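Local coordinates for maltose-binding protein MalE1 (Thermotoga maritima, PDB 6DTU) that binds maltotetraose as a periplasmic maltose-binding protein and, like its solute-binding relatives, probably delivers maltodextrins to a membrane transporter, at residues F170-E174 with K175-V179; E129-E132 with I133-I137; K289-M292 with Y293-L297; L362-A365 with V366-I369; D250-P253 with G254-A257. One frame throughout, in Å; residues are numbered along the deposited sequence.

Overall arrangement
All five contacts are local, each between neighbouring pieces of one continuous run, and they follow one another in series without nesting or crossing. From the N terminus, interaction 2 lies along helix 127-140, packed beside the four-stranded sheet. Interaction 1 closes the hairpin of strands 168-173 and 176-178. Interaction 5 closes a tight turn in the connection from the four-stranded to the larger mixed sheet, its nearest atoms about 7 Å from interaction 2. Interaction 3 sits on helix 289-298, against helix 14-28 and strand 100-109. Interaction 4, on C-terminal helix 358-374, comes within about 5 Å of interaction 1 (nearest atoms) but lies across the chain's centre from interaction 3.

Interaction 1: F170-E174 with K175-V179; sequences FKQTE and KGLDV
V179 lays its CG1 methyl over one face of the F170 ring, 3.9 Å from the ring centroid and 5° off the normal, a CH-pi contact almost exactly above the centre. L177 reaches the same ring differently: its CD1 methyl lies near the ring plane, at the edge. The phenyl group also rests on V340, V334 and I182, which places it in the interior beneath the hairpin.

Two pairs along the hairpin, Q172 and L177 face each other at a non-hydrogen-bonded position, their side chains slanting past one another. With CG anti to the backbone N (chi1 -177°), a bend at chi2 carries the Q172 amide along the strand, toward T173 O and the L177 methyl. Its OE1 comes to 3.4 Å from L177 CD2, while its NE2 donates to T173 O at 3.0 Å, with the acceptor in the amide plane.

T173 turns its hydroxyl across the strands, and OG1 donates to G176 O at a short 2.6 Å. The same carbonyl oxygen takes the backbone N-H of T173 at 2.9 Å, so two donors grip it. OG1 in turn accepts from K175 N at 3.1 Å, an ST turn. The T173 methyl CG2 lies 4.0 Å from D178 CB, and D178 OD1 is bonded to N180 N. G176 N returns to T173 O. This is an antiparallel beta hairpin with a two-residue loop, E174-K175, in a type I turn, and strand 176-178 forms one edge of a small three-stranded sheet.

Interaction 2: E129-E132 with I133-I137; sequences ELIE and IAKQI
E129 and I133 stand one turn apart on the alpha-helix 127-140, as do I131 and K135. Backbone bonds of the i to i+4 kind run through the contact: I133 N to E129 O at 2.9 Å, then A134 to L130, K135 to I131 and Q136 to E132, all close to straight.

Apolar contacts follow the same spacing. The side chains of E129 and I133 lie alongside, pointing the same way, with E129 CG 3.9 Å from I133 CD1. I131 and K135 are paired likewise: the lysine's extended methylene chain runs past the isoleucine, bringing K135 CE to 3.7 Å from I131 CG2. L130, I133 and A134 meet M225 of strand 223-228, so this side of the helix covers the four-stranded sheet.

Polar ends find their partners outside the contact. K135 NZ forms a salt bridge with E202, E129 OE1 accepts from the backbone N of K125, and Q136 NE2 donates to E140.

Methylenes also press on helix carbonyls. With I133 CG1 beside its backbone N (chi1 -67°), that atom sits 3.3 Å from E129 O. K135 CG, turned the same way, comes to 3.2 Å from I131 O.

Interaction 3: K289-M292 with Y293-L297; sequences KETM and YRIYL
R294 N donates to E290 O at 2.9 Å and I295 N to T291 O at 2.9 Å. Y293 to K289 and Y296 to M292 complete the run of i to i+4 bonds, each about 3.0 Å between the backbone N and O. Two side chains add polar links beyond the pair: R294 NH2 makes a salt bridge with E23 of helix 14-28, and T291 OG1 is bonded to F285 O.

The stem of R294 leans on the preceding turn. Its CG lies beside its own backbone N (chi1 -69°) and 3.3 Å from E290 O, after which a bend at chi3 takes the guanidinium to E23. I295 is set the same way, its CG1 3.4 Å from T291 O.

Further out, L297 CD1 sits over the centre of the Y293 ring, 4.2 Å above its plane, and the ring also meets L311 and V312 of helix 306-312. M292 folds at chi2 and packs on I104 and Y106 of strand 100-109, while T291 and I295 both touch L20. The result is an amphipathic alpha-helix wedged between helices 14-28 and 306-312, covering the larger sheet of a two-lobed periplasmic binding protein.

Interaction 4: L362-A365 with V366-I369; sequences LKNA and VERI
E367 leans back over K363 and N364, a turn of helix earlier. Its CB lies 3.7 Å from N364 O and nearly as close to K363 O. CG points beside the backbone N, away from its own carbonyl carbon (chi1 -48°), and this sets it against K363 O at 3.1 Å, the same oxygen that accepts the E367 N-H. From there the chain runs extended. CD still skirts K363 O, and the two carboxylate oxygens then lie near different neighbours. OE1 comes to 4.0 Å from K363 CE, with the two side chains lying alongside and pointing the same way. OE2 passes N364 OD1 at 4.0 Å, two acceptor oxygens with no hydrogen bond between them, the amide and carboxylate planes turned 36° apart.

L362, A365, V366 and I369 give this alpha-helix, 358-374, an apolar flank. I369 CG1 presses on A365 O at 3.1 Å, and A365 itself meets A347 of helix 341-352. V366 rests on I182 and L184, and L362 on I190 and V193 of helix 187-201. R368 extends from the helix to a salt bridge between NH1 and D346, its side chain about 7 Å from a bound glucose unit of the sugar.

At the charged end, K363 NZ stays 4.9 Å from E367 OE1, beyond a salt bridge. The attraction there is therefore probably diffuse and weak: the closer contacts of E367 are those of CB and CG with backbone oxygens, whereas R368 has a true ionic partner in D346.

Interaction 5: D250-P253 with G254-A257; sequences DLEP and GVPA
E252 and V255 close a type II beta turn over P253 and G254, with V255 N donating to E252 O at 3.0 Å from above the carbonyl plane; L251 N adds a second link to V255 O at 2.9 Å, reaching it along the C=O axis though its own N-H is bent (137°). G254 occupies the third position with positive phi (79°), as is usual for a type II turn.

D250 bends back over the turn, and its carboxylate reaches the second half of the loop through two waters, at G254 N and A257 N. OD1 accepts from the water that is held by A257 N, while OD2 accepts, at 2.7 Å, from the one held by G254 N. The same OD1 lies 3.5 Å from P256 CB, the two side chains slanting past each other.

The turn lies in the connection from strand 243-246 of the four-stranded sheet to strand 260-268 of the larger mixed sheet, consistent with one of the crossings between the two lobes of a periplasmic binding protein. D250 also pairs through its backbone with K125 and M127, at the start of helix 127-140.

On the other flank, V255 is touched from two directions. E252 CG, lodged between its backbone N and carbonyl carbon (chi1 63°), meets V255 CG2 at 3.6 Å; beyond it, OE1 is bound by K191 and Y165. L251 crosses V255 at about a right angle, CD1 to CG1 at 4.1 Å, and sets its other methyl, CD2, 4.0 Å from A257 CB. F161 and Y165 cover L251 from outside the turn.

Interaction 1: F170-E174 with K175-V179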
loop_
_atom_site.group_PDB
_atom_site.type_symbol
_atom_site.label_atom_id
_atom_site.label_comp_id
_atom_site.label_asym_id
_atom_site.label_seq_id
_atom_site.Cartn_x
_atom_site.Cartn_y
_atom_site.Cartn_z
ATOM N N PHE A 170 -15.331 -5.838 -4.663
ATOM C CA PHE A 170 -16.497 -6.586 -4.231
ATOM C C PHE A 170 -17.550 -5.575 -3.799
ATOM O O PHE A 170 -17.234 -4.594 -3.110
ATOM C CB PHE A 170 -16.126 -7.488 -3.035
ATOM C CG PHE A 170 -14.986 -8.457 -3.314
ATOM C CD1 PHE A 170 -15.027 -9.298 -4.403
ATOM C CD2 PHE A 170 -13.889 -8.529 -2.467
ATOM C CE1 PHE A 170 -13.990 -10.198 -4.654
ATOM C CE2 PHE A 170 -12.834 -9.413 -2.719
ATOM C CZ PHE A 170 -12.883 -10.250 -3.807
ATOM N N LYS A 171 -18.798 -5.814 -4.191
ATOM C CA LYS A 171 -19.853 -4.852 -3.914
ATOM C C LYS A 171 -20.016 -4.664 -2.413
ATOM O O LYS A 171 -20.134 -5.633 -1.658
ATOM C CB LYS A 171 -21.170 -5.319 -4.538
ATOM C CG LYS A 171 -22.317 -4.308 -4.424
ATOM C CD LYS A 171 -22.064 -3.084 -5.285
ATOM C CE LYS A 171 -23.190 -2.078 -5.155
ATOM N NZ LYS A 171 -23.179 -1.109 -6.283
ATOM N N GLN A 172 -19.969 -3.412 -1.979
ATOM C CA GLN A 172 -20.227 -3.086 -0.588
ATOM C C GLN A 172 -21.737 -3.100 -0.386
ATOM O O GLN A 172 -22.460 -2.359 -1.060
ATOM C CB GLN A 172 -19.650 -1.709 -0.256
ATOM C CG GLN A 172 -19.801 -1.309 1.210
ATOM C CD GLN A 172 -19.099 -2.278 2.147
ATOM O OE1 GLN A 172 -17.871 -2.280 2.243
ATOM N NE2 GLN A 172 -19.875 -3.114 2.834
ATOM N N THR A 173 -22.216 -3.987 0.480
ATOM C CA THR A 173 -23.628 -4.080 0.830
ATOM C C THR A 173 -23.786 -3.852 2.330
ATOM O O THR A 173 -22.808 -3.797 3.080
ATOM C CB THR A 173 -24.217 -5.443 0.448
ATOM O OG1 THR A 173 -23.895 -6.402 1.458
ATOM C CG2 THR A 173 -23.645 -5.923 -0.877
ATOM N N GLU A 174 -25.042 -3.736 2.770
ATOM C CA GLU A 174 -25.314 -3.527 4.189
ATOM C C GLU A 174 -24.978 -4.757 5.029
ATOM O O GLU A 174 -24.870 -4.648 6.255
ATOM C CB GLU A 174 -26.782 -3.132 4.398
ATOM C CG GLU A 174 -27.127 -1.696 3.967
ATOM C CD GLU A 174 -28.573 -1.309 4.264
ATOM O OE1 GLU A 174 -29.267 -2.111 4.934
ATOM O OE2 GLU A 174 -29.029 -0.224 3.817
ATOM N N LYS A 175 -24.823 -5.928 4.410
ATOM C CA LYS A 175 -24.404 -7.135 5.108
ATOM C C LYS A 175 -22.933 -7.463 4.880
ATOM O O LYS A 175 -22.502 -8.574 5.201
ATOM C CB LYS A 175 -25.275 -8.329 4.699
ATOM C CG LYS A 175 -26.765 -8.037 4.627
ATOM C CD LYS A 175 -27.340 -7.617 5.978
ATOM C CE LYS A 175 -28.787 -7.144 5.825
ATOM N NZ LYS A 175 -29.140 -6.032 6.753
ATOM N N GLY A 176 -22.159 -6.533 4.334
ATOM C CA GLY A 176 -20.746 -6.732 4.091
ATOM C C GLY A 176 -20.436 -6.769 2.606
ATOM O O GLY A 176 -21.279 -6.470 1.756
ATOM N N LEU A 177 -19.207 -7.187 2.301
ATOM C CA LEU A 177 -18.745 -7.274 0.923
ATOM C C LEU A 177 -19.342 -8.506 0.258
ATOM O O LEU A 177 -19.333 -9.595 0.836
ATOM C CB LEU A 177 -17.220 -7.392 0.887
ATOM C CG LEU A 177 -16.364 -6.221 1.351
ATOM C CD1 LEU A 177 -14.921 -6.616 1.187
ATOM C CD2 LEU A 177 -16.687 -4.976 0.545
ATOM N N ASP A 178 -19.853 -8.333 -0.967
ATOM C CA ASP A 178 -20.414 -9.440 -1.745
ATOM C C ASP A 178 -19.327 -9.914 -2.698
ATOM O O ASP A 178 -19.139 -9.335 -3.770
ATOM C CB ASP A 178 -21.652 -8.991 -2.521
ATOM C CG ASP A 178 -22.344 -10.152 -3.260
ATOM O OD1 ASP A 178 -21.799 -11.278 -3.278
ATOM O OD2 ASP A 178 -23.425 -9.938 -3.858
ATOM N N VAL A 179 -18.643 -11.000 -2.331
ATOM C CA VAL A 179 -17.560 -11.500 -3.173
ATOM C C VAL A 179 -18.061 -12.096 -4.473
ATOM O O VAL A 179 -17.252 -12.365 -5.371
ATOM C CB VAL A 179 -16.570 -12.462 -2.476
ATOM C CG1 VAL A 179 -15.898 -11.787 -1.272
ATOM C CG2 VAL A 179 -17.250 -13.759 -2.093
#

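Interaction 2: E129-E132 with I133-I137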
loop_
_atom_site.group_PDB
_atom_site.type_symbol
_atom_site.label_atom_id
_atom_site.label_comp_id
_atom_site.label_asym_id
_atom_site.label_seq_id
_atom_site.Cartn_x
_atom_site.Cartn_y
_atom_site.Cartn_z
ATOM N N GLU A 129 -4.909 18.867 -17.032
ATOM C CA GLU A 129 -3.772 19.733 -16.745
ATOM C C GLU A 129 -2.506 18.916 -16.520
ATOM O O GLU A 129 -1.428 19.283 -17.004
ATOM C CB GLU A 129 -4.096 20.573 -15.512
ATOM C CG GLU A 129 -3.204 21.769 -15.260
ATOM C CD GLU A 129 -3.400 22.343 -13.864
ATOM O OE1 GLU A 129 -4.462 22.075 -13.259
ATOM O OE2 GLU A 129 -2.495 23.057 -13.375
ATOM N N LEU A 130 -2.618 17.787 -15.814
ATOM C CA LEU A 130 -1.447 16.946 -15.606
ATOM C C LEU A 130 -0.895 16.446 -16.934
ATOM O O LEU A 130 0.322 16.460 -17.152
ATOM C CB LEU A 130 -1.768 15.795 -14.637
ATOM C CG LEU A 130 -0.668 14.761 -14.342
ATOM C CD1 LEU A 130 -0.830 14.185 -12.949
ATOM C CD2 LEU A 130 -0.645 13.608 -15.355
ATOM N N ILE A 131 -1.777 16.051 -17.856
ATOM C CA ILE A 131 -1.329 15.561 -19.158
ATOM C C ILE A 131 -0.564 16.639 -19.919
ATOM O O ILE A 131 0.488 16.370 -20.506
ATOM C CB ILE A 131 -2.511 15.005 -19.970
ATOM C CG1 ILE A 131 -2.999 13.705 -19.337
ATOM C CG2 ILE A 131 -2.103 14.795 -21.418
ATOM C CD1 ILE A 131 -4.356 13.252 -19.839
ATOM N N GLU A 132 -1.079 17.873 -19.915
ATOM C CA GLU A 132 -0.411 18.971 -20.615
ATOM C C GLU A 132 0.953 19.262 -19.995
ATOM O O GLU A 132 1.955 19.411 -20.703
ATOM C CB GLU A 132 -1.289 20.217 -20.556
ATOM C CG GLU A 132 -0.623 21.492 -21.065
ATOM C CD GLU A 132 -1.629 22.445 -21.692
ATOM O OE1 GLU A 132 -2.548 22.886 -20.976
ATOM O OE2 GLU A 132 -1.533 22.715 -22.909
ATOM N N ILE A 133 1.004 19.341 -18.667
ATOM C CA ILE A 133 2.262 19.629 -17.981
ATOM C C ILE A 133 3.291 18.540 -18.251
ATOM O O ILE A 133 4.471 18.823 -18.476
ATOM C CB ILE A 133 2.009 19.838 -16.475
ATOM C CG1 ILE A 133 1.197 21.110 -16.266
ATOM C CG2 ILE A 133 3.303 19.942 -15.695
ATOM C CD1 ILE A 133 0.668 21.248 -14.864
ATOM N N ALA A 134 2.868 17.277 -18.212
ATOM C CA ALA A 134 3.789 16.177 -18.474
ATOM C C ALA A 134 4.312 16.220 -19.902
ATOM O O ALA A 134 5.505 15.997 -20.141
ATOM C CB ALA A 134 3.096 14.850 -18.200
ATOM N N LYS A 135 3.428 16.476 -20.870
ATOM C CA LYS A 135 3.872 16.605 -22.255
ATOM C C LYS A 135 4.891 17.726 -22.395
ATOM O O LYS A 135 5.911 17.571 -23.078
ATOM C CB LYS A 135 2.682 16.896 -23.165
ATOM C CG LYS A 135 1.756 15.740 -23.414
ATOM C CD LYS A 135 0.576 16.143 -24.308
ATOM C CE LYS A 135 -0.325 14.956 -24.615
ATOM N NZ LYS A 135 -1.543 15.387 -25.364
ATOM N N GLN A 136 4.628 18.868 -21.753
ATOM C CA GLN A 136 5.564 19.983 -21.816
ATOM C C GLN A 136 6.929 19.589 -21.262
ATOM O O GLN A 136 7.962 19.882 -21.871
ATOM C CB GLN A 136 4.982 21.193 -21.090
ATOM C CG GLN A 136 5.884 22.416 -21.182
ATOM C CD GLN A 136 5.409 23.599 -20.360
ATOM O OE1 GLN A 136 4.303 23.600 -19.816
ATOM N NE2 GLN A 136 6.218 24.650 -20.337
ATOM N N ILE A 137 6.946 18.897 -20.122
ATOM C CA ILE A 137 8.202 18.465 -19.507
ATOM C C ILE A 137 8.934 17.480 -20.409
ATOM O O ILE A 137 10.156 17.563 -20.593
ATOM C CB ILE A 137 7.922 17.856 -18.119
ATOM C CG1 ILE A 137 7.330 18.901 -17.168
ATOM C CG2 ILE A 137 9.183 17.215 -17.543
ATOM C CD1 ILE A 137 8.330 19.925 -16.688
#

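Interaction 3: K289-M292 with Y293-L297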
loop_
_atom_site.group_PDB
_atom_site.type_symbol
_atom_site.label_atom_id
_atom_site.label_comp_id
_atom_site.label_asym_id
_atom_site.label_seq_id
_atom_site.Cartn_x
_atom_site.Cartn_y
_atom_site.Cartn_z
ATOM N N LYS A 289 3.585 4.703 22.744
ATOM C CA LYS A 289 3.561 5.994 22.059
ATOM C C LYS A 289 4.916 6.351 21.469
ATOM O O LYS A 289 5.027 6.628 20.267
ATOM C CB LYS A 289 3.050 7.096 22.990
ATOM C CG LYS A 289 3.057 8.457 22.309
ATOM C CD LYS A 289 2.447 9.571 23.176
ATOM C CE LYS A 289 3.180 9.749 24.473
ATOM N NZ LYS A 289 2.431 10.658 25.400
ATOM N N GLU A 290 5.956 6.367 22.301
ATOM C CA GLU A 290 7.272 6.746 21.797
ATOM C C GLU A 290 7.716 5.829 20.668
ATOM O O GLU A 290 8.262 6.289 19.661
ATOM C CB GLU A 290 8.294 6.714 22.921
ATOM C CG GLU A 290 8.339 7.982 23.722
ATOM C CD GLU A 290 9.636 8.089 24.476
ATOM O OE1 GLU A 290 10.693 8.169 23.810
ATOM O OE2 GLU A 290 9.598 8.037 25.722
ATOM N N THR A 291 7.493 4.524 20.820
ATOM C CA THR A 291 7.976 3.606 19.800
ATOM C C THR A 291 7.242 3.802 18.496
ATOM O O THR A 291 7.859 3.769 17.428
ATOM C CB THR A 291 7.821 2.167 20.249
ATOM O OG1 THR A 291 8.282 2.070 21.591
ATOM C CG2 THR A 291 8.665 1.293 19.351
ATOM N N MET A 292 5.923 4.040 18.567
ATOM C CA MET A 292 5.144 4.267 17.355
ATOM C C MET A 292 5.559 5.562 16.673
ATOM O O MET A 292 5.574 5.644 15.436
ATOM C CB MET A 292 3.654 4.245 17.705
ATOM C CG MET A 292 3.119 2.845 17.876
ATOM S SD MET A 292 2.908 2.103 16.253
ATOM C CE MET A 292 2.452 0.399 16.646
ATOM N N TYR A 293 5.939 6.568 17.457
ATOM C CA TYR A 293 6.408 7.813 16.868
ATOM C C TYR A 293 7.781 7.632 16.231
ATOM O O TYR A 293 8.025 8.143 15.132
ATOM C CB TYR A 293 6.361 8.913 17.931
ATOM C CG TYR A 293 6.741 10.299 17.479
ATOM C CD1 TYR A 293 6.209 10.830 16.324
ATOM C CD2 TYR A 293 7.527 11.119 18.282
ATOM C CE1 TYR A 293 6.527 12.132 15.912
ATOM C CE2 TYR A 293 7.843 12.411 17.891
ATOM C CZ TYR A 293 7.342 12.909 16.717
ATOM O OH TYR A 293 7.649 14.190 16.340
ATOM N N ARG A 294 8.665 6.865 16.882
ATOM C CA ARG A 294 9.959 6.544 16.295
ATOM C C ARG A 294 9.802 5.766 14.996
ATOM O O ARG A 294 10.563 5.986 14.053
ATOM C CB ARG A 294 10.834 5.793 17.289
ATOM C CG ARG A 294 11.259 6.679 18.414
ATOM C CD ARG A 294 11.980 5.890 19.477
ATOM N NE ARG A 294 13.185 5.309 18.936
ATOM C CZ ARG A 294 13.898 4.364 19.533
ATOM N NH1 ARG A 294 13.528 3.887 20.708
ATOM N NH2 ARG A 294 14.981 3.891 18.932
ATOM N N ILE A 295 8.826 4.851 14.932
ATOM C CA ILE A 295 8.528 4.153 13.682
ATOM C C ILE A 295 8.088 5.137 12.606
ATOM O O ILE A 295 8.558 5.074 11.462
ATOM C CB ILE A 295 7.514 3.007 13.899
ATOM C CG1 ILE A 295 8.171 1.858 14.678
ATOM C CG2 ILE A 295 6.984 2.480 12.551
ATOM C CD1 ILE A 295 7.185 0.833 15.155
ATOM N N TYR A 296 7.183 6.067 12.952
ATOM C CA TYR A 296 6.818 7.122 12.006
ATOM C C TYR A 296 8.043 7.886 11.530
ATOM O O TYR A 296 8.198 8.156 10.337
ATOM C CB TYR A 296 5.802 8.107 12.615
ATOM C CG TYR A 296 5.722 9.388 11.799
ATOM C CD1 TYR A 296 4.891 9.481 10.690
ATOM C CD2 TYR A 296 6.512 10.489 12.119
ATOM C CE1 TYR A 296 4.839 10.648 9.930
ATOM C CE2 TYR A 296 6.448 11.637 11.406
ATOM C CZ TYR A 296 5.634 11.721 10.293
ATOM O OH TYR A 296 5.622 12.889 9.553
ATOM N N LEU A 297 8.902 8.300 12.458
ATOM C CA LEU A 297 10.073 9.080 12.053
ATOM C C LEU A 297 10.968 8.292 11.113
ATOM O O LEU A 297 11.585 8.875 10.213
ATOM C CB LEU A 297 10.842 9.553 13.287
ATOM C CG LEU A 297 10.072 10.592 14.099
ATOM C CD1 LEU A 297 10.844 10.899 15.364
ATOM C CD2 LEU A 297 9.849 11.856 13.270
#

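Interaction 4: L362-A365 with V366-I369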
loop_
_atom_site.group_PDB
_atom_site.type_symbol
_atom_site.label_atom_id
_atom_site.label_comp_id
_atom_site.label_asym_id
_atom_site.label_seq_id
_atom_site.Cartn_x
_atom_site.Cartn_y
_atom_site.Cartn_z
ATOM N N LEU A 362 -10.600 -6.579 -19.162
ATOM C CA LEU A 362 -11.253 -6.557 -17.854
ATOM C C LEU A 362 -12.281 -7.671 -17.740
ATOM O O LEU A 362 -12.386 -8.315 -16.691
ATOM C CB LEU A 362 -11.897 -5.196 -17.598
ATOM C CG LEU A 362 -10.953 -3.989 -17.465
ATOM C CD1 LEU A 362 -11.723 -2.700 -17.248
ATOM C CD2 LEU A 362 -9.952 -4.212 -16.322
ATOM N N LYS A 363 -13.023 -7.931 -18.820
ATOM C CA LYS A 363 -14.011 -9.004 -18.799
ATOM C C LYS A 363 -13.349 -10.330 -18.463
ATOM O O LYS A 363 -13.820 -11.072 -17.594
ATOM C CB LYS A 363 -14.712 -9.076 -20.157
ATOM C CG LYS A 363 -15.786 -10.150 -20.272
ATOM C CD LYS A 363 -16.516 -10.015 -21.601
ATOM C CE LYS A 363 -17.248 -11.281 -21.965
ATOM N NZ LYS A 363 -17.094 -11.582 -23.413
ATOM N N ASN A 364 -12.235 -10.631 -19.135
ATOM C CA ASN A 364 -11.525 -11.872 -18.864
ATOM C C ASN A 364 -10.956 -11.879 -17.452
ATOM O O ASN A 364 -10.933 -12.929 -16.795
ATOM C CB ASN A 364 -10.433 -12.103 -19.912
ATOM C CG ASN A 364 -11.008 -12.407 -21.281
ATOM O OD1 ASN A 364 -12.208 -12.654 -21.420
ATOM N ND2 ASN A 364 -10.150 -12.424 -22.296
ATOM N N ALA A 365 -10.494 -10.719 -16.969
ATOM C CA ALA A 365 -9.976 -10.647 -15.600
ATOM C C ALA A 365 -11.037 -11.045 -14.582
ATOM O O ALA A 365 -10.772 -11.836 -13.672
ATOM C CB ALA A 365 -9.434 -9.249 -15.282
ATOM N N VAL A 366 -12.252 -10.523 -14.732
ATOM C CA VAL A 366 -13.321 -10.837 -13.789
ATOM C C VAL A 366 -13.723 -12.312 -13.872
ATOM O O VAL A 366 -13.990 -12.953 -12.845
ATOM C CB VAL A 366 -14.499 -9.862 -13.976
ATOM C CG1 VAL A 366 -15.722 -10.315 -13.212
ATOM C CG2 VAL A 366 -14.101 -8.449 -13.533
ATOM N N GLU A 367 -13.762 -12.890 -15.080
ATOM C CA GLU A 367 -14.038 -14.323 -15.166
ATOM C C GLU A 367 -12.942 -15.137 -14.493
ATOM O O GLU A 367 -13.219 -16.165 -13.862
ATOM C CB GLU A 367 -14.173 -14.762 -16.629
ATOM C CG GLU A 367 -15.089 -13.889 -17.474
ATOM C CD GLU A 367 -15.404 -14.490 -18.839
ATOM O OE1 GLU A 367 -16.527 -14.270 -19.343
ATOM O OE2 GLU A 367 -14.522 -15.164 -19.418
ATOM N N ARG A 368 -11.698 -14.674 -14.586
ATOM C CA ARG A 368 -10.614 -15.361 -13.903
ATOM C C ARG A 368 -10.761 -15.254 -12.394
ATOM O O ARG A 368 -10.644 -16.257 -11.688
ATOM C CB ARG A 368 -9.265 -14.820 -14.377
ATOM C CG ARG A 368 -8.075 -15.388 -13.647
ATOM C CD ARG A 368 -6.769 -14.821 -14.180
ATOM N NE ARG A 368 -5.671 -14.964 -13.226
ATOM C CZ ARG A 368 -4.428 -14.577 -13.473
ATOM N NH1 ARG A 368 -4.137 -14.032 -14.643
ATOM N NH2 ARG A 368 -3.483 -14.732 -12.559
ATOM N N ILE A 369 -11.087 -14.062 -11.891
ATOM C CA ILE A 369 -11.233 -13.873 -10.446
ATOM C C ILE A 369 -12.366 -14.738 -9.915
ATOM O O ILE A 369 -12.231 -15.407 -8.881
ATOM C CB ILE A 369 -11.482 -12.391 -10.135
ATOM C CG1 ILE A 369 -10.279 -11.555 -10.578
ATOM C CG2 ILE A 369 -11.756 -12.209 -8.658
ATOM C CD1 ILE A 369 -10.547 -10.053 -10.560
#

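Interaction 5: D250-P253 with G254-A257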
loop_
_atom_site.group_PDB
_atom_site.type_symbol
_atom_site.label_atom_id
_atom_site.label_comp_id
_atom_site.label_asym_id
_atom_site.label_seq_id
_atom_site.Cartn_x
_atom_site.Cartn_y
_atom_site.Cartn_z
ATOM N N ASP A 250 -8.250 15.404 -10.260
ATOM C CA ASP A 250 -9.567 14.876 -10.588
ATOM C C ASP A 250 -9.549 14.293 -11.993
ATOM O O ASP A 250 -8.949 14.863 -12.909
ATOM C CB ASP A 250 -10.629 15.979 -10.533
ATOM C CG ASP A 250 -10.936 16.457 -9.118
ATOM O OD1 ASP A 250 -10.766 15.696 -8.134
ATOM O OD2 ASP A 250 -11.349 17.631 -8.993
ATOM N N LEU A 251 -10.214 13.144 -12.164
ATOM C CA LEU A 251 -10.195 12.468 -13.459
ATOM C C LEU A 251 -10.901 13.302 -14.513
ATOM O O LEU A 251 -10.506 13.320 -15.689
ATOM C CB LEU A 251 -10.843 11.097 -13.332
ATOM C CG LEU A 251 -10.377 10.317 -12.108
ATOM C CD1 LEU A 251 -11.073 8.966 -12.101
ATOM C CD2 LEU A 251 -8.855 10.183 -12.131
ATOM N N GLU A 252 -11.981 13.955 -14.113
ATOM C CA GLU A 252 -12.693 14.926 -14.928
ATOM C C GLU A 252 -13.509 15.779 -13.974
ATOM O O GLU A 252 -13.504 15.528 -12.760
ATOM C CB GLU A 252 -13.586 14.242 -15.986
ATOM C CG GLU A 252 -14.717 13.374 -15.455
ATOM C CD GLU A 252 -15.581 12.809 -16.575
ATOM O OE1 GLU A 252 -15.158 11.833 -17.228
ATOM O OE2 GLU A 252 -16.682 13.354 -16.808
ATOM N N PRO A 253 -14.125 16.871 -14.461
ATOM C CA PRO A 253 -14.882 17.728 -13.541
ATOM C C PRO A 253 -15.910 16.943 -12.731
ATOM O O PRO A 253 -16.750 16.229 -13.301
ATOM C CB PRO A 253 -15.543 18.732 -14.492
ATOM C CG PRO A 253 -14.519 18.866 -15.575
ATOM C CD PRO A 253 -14.086 17.457 -15.815
ATOM N N GLY A 254 -15.824 17.038 -11.407
ATOM C CA GLY A 254 -16.743 16.356 -10.508
ATOM C C GLY A 254 -16.482 14.886 -10.276
ATOM O O GLY A 254 -17.327 14.210 -9.680
ATOM N N VAL A 255 -15.335 14.374 -10.705
ATOM C CA VAL A 255 -15.003 12.965 -10.521
ATOM C C VAL A 255 -13.618 12.858 -9.891
ATOM O O VAL A 255 -12.607 12.881 -10.611
ATOM C CB VAL A 255 -15.068 12.205 -11.855
ATOM C CG1 VAL A 255 -14.703 10.738 -11.638
ATOM C CG2 VAL A 255 -16.447 12.350 -12.495
ATOM N N PRO A 256 -13.504 12.784 -8.571
ATOM C CA PRO A 256 -12.171 12.637 -7.982
ATOM C C PRO A 256 -11.634 11.224 -8.124
ATOM O O PRO A 256 -12.378 10.245 -8.220
ATOM C CB PRO A 256 -12.379 12.993 -6.507
ATOM C CG PRO A 256 -13.822 12.742 -6.252
ATOM C CD PRO A 256 -14.548 12.986 -7.548
ATOM N N ALA A 257 -10.309 11.135 -8.127
ATOM C CA ALA A 257 -9.659 9.840 -8.018
ATOM C C ALA A 257 -9.927 9.274 -6.634
ATOM O O ALA A 257 -10.038 10.013 -5.669
ATOM C CB ALA A 257 -8.144 9.996 -8.180
HETATM O O HOH W 1 -9.018 13.714 -7.180
HETATM O O HOH W 2 -13.645 18.533 -10.076
#